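Local coordinates for N-acetylmuramoyl-L-alanine amidase (PDB 7AGL), which probably hydrolyses the amide bond between N-acetylmuramic acid and L-alanine in mycobacterial peptidoglycan as a zinc-dependent amidase, at residues A[15-18]-A[19-22]. Residues are numbered along the deposited sequence; the frame is centred on the assembly and turned at random.
With ZN (zinc ion), chain B.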
# COMPACT_ATOMS: atom_id res chain seq x y z
N GLY A 15 4.47 -1.88 -3.46
CA GLY A 15 3.86 -2.91 -4.29
C GLY A 15 4.64 -3.19 -5.56
O GLY A 15 5.26 -2.30 -6.14
N HIS A 16 4.58 -4.45 -5.98
CA HIS A 16 5.17 -4.99 -7.21
C HIS A 16 6.69 -5.09 -7.17
O HIS A 16 7.33 -4.69 -6.19
CB HIS A 16 4.72 -4.17 -8.42
CG HIS A 16 3.24 -4.03 -8.50
ND1 HIS A 16 2.42 -5.05 -8.94
CD2 HIS A 16 2.43 -3.03 -8.10
CE1 HIS A 16 1.16 -4.66 -8.85
NE2 HIS A 16 1.14 -3.44 -8.35
N ASN A 17 7.26 -5.68 -8.22
CA ASN A 17 8.69 -5.97 -8.30
C ASN A 17 9.42 -4.95 -9.17
O ASN A 17 8.85 -4.38 -10.10
CB ASN A 17 8.95 -7.36 -8.93
CG ASN A 17 8.39 -8.52 -8.13
OD1 ASN A 17 8.16 -8.44 -6.92
ND2 ASN A 17 8.21 -9.65 -8.83
N GLY A 18 10.73 -4.83 -8.93
CA GLY A 18 11.56 -4.08 -9.85
C GLY A 18 11.67 -4.73 -11.22
O GLY A 18 11.91 -4.05 -12.22
N ALA A 19 11.54 -6.05 -11.29
CA ALA A 19 11.55 -6.77 -12.56
C ALA A 19 10.83 -8.10 -12.37
O ALA A 19 10.63 -8.56 -11.25
CB ALA A 19 12.98 -7.01 -13.09
N ASN A 20 10.43 -8.69 -13.49
CA ASN A 20 9.61 -9.90 -13.44
C ASN A 20 10.12 -10.94 -14.42
O ASN A 20 10.86 -10.64 -15.36
CB ASN A 20 8.15 -9.60 -13.76
CG ASN A 20 7.57 -8.56 -12.84
OD1 ASN A 20 7.33 -8.84 -11.67
ND2 ASN A 20 7.35 -7.36 -13.35
N ASP A 21 9.71 -12.18 -14.18
CA ASP A 21 9.89 -13.26 -15.14
C ASP A 21 8.64 -14.15 -15.04
O ASP A 21 7.69 -13.81 -14.34
CB ASP A 21 11.20 -14.03 -14.90
CG ASP A 21 11.24 -14.74 -13.55
OD1 ASP A 21 10.18 -15.04 -12.95
OD2 ASP A 21 12.36 -14.98 -13.06
N SER A 22 8.65 -15.30 -15.72
CA SER A 22 7.40 -16.07 -15.77
C SER A 22 7.05 -16.73 -14.45
O SER A 22 5.95 -17.28 -14.32
CB SER A 22 7.45 -17.12 -16.89
OG SER A 22 8.46 -18.08 -16.68
ZN ZN B . -0.43 -2.17 -7.56
O HOH W 1 5.86 -7.22 -10.15
O HOH W 2 7.06 -4.78 -12.15
O HOH W 3 -1.84 -3.89 -7.84
O HOH W 4 -2.22 -1.01 -8.01
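N17 and N20 meet through their side-chain amides across the bend of the loop that follows strand 9-14. ND2 of N17 gives a weak, bent hydrogen bond to OD1 of N20 (3.1 Å, 133° at the hydrogen), and the two amide planes are turned 34° from each other. N20 places CG beside its own backbone N (chi1 -57°); this turns its amide back toward N17, where OD1 faces ND2 and waters reach the N17 backbone. CB of N17 also lies 3.1 Å from the carbonyl O of A19, a close van der Waals approach. R90 NH2 makes a weak hydrogen bond to N17 OD1 and another hydrogen bond to the carbonyl O of H16.

Two waters extend the pairing to the main chain. One accepts from N17 N (2.8 Å) and lies 2.7 Å from N20 OD1, to which it can donate; this oxygen thus takes the weak bond from ND2 and probably one from the water. The other can donate to N17 O (2.8 Å) and accepts from N20 ND2 (2.9 Å). These bridges are consistent with the N20 amide oxygen toward N17 N and its nitrogen toward N17 O.

H16, just before N17, leads to the metal. Its NE2 binds the zinc ion at 2.2 Å, while ND1 is held by the carbonyl O of T40. E51 and H106 complete the protein ligands, and two waters also bind the metal. A histidine on the loop leaving a strand of the central sheet, joined by a glutamate and a second histidine, is characteristic of the zinc site of the N-acetylmuramoyl-L-alanine amidase family.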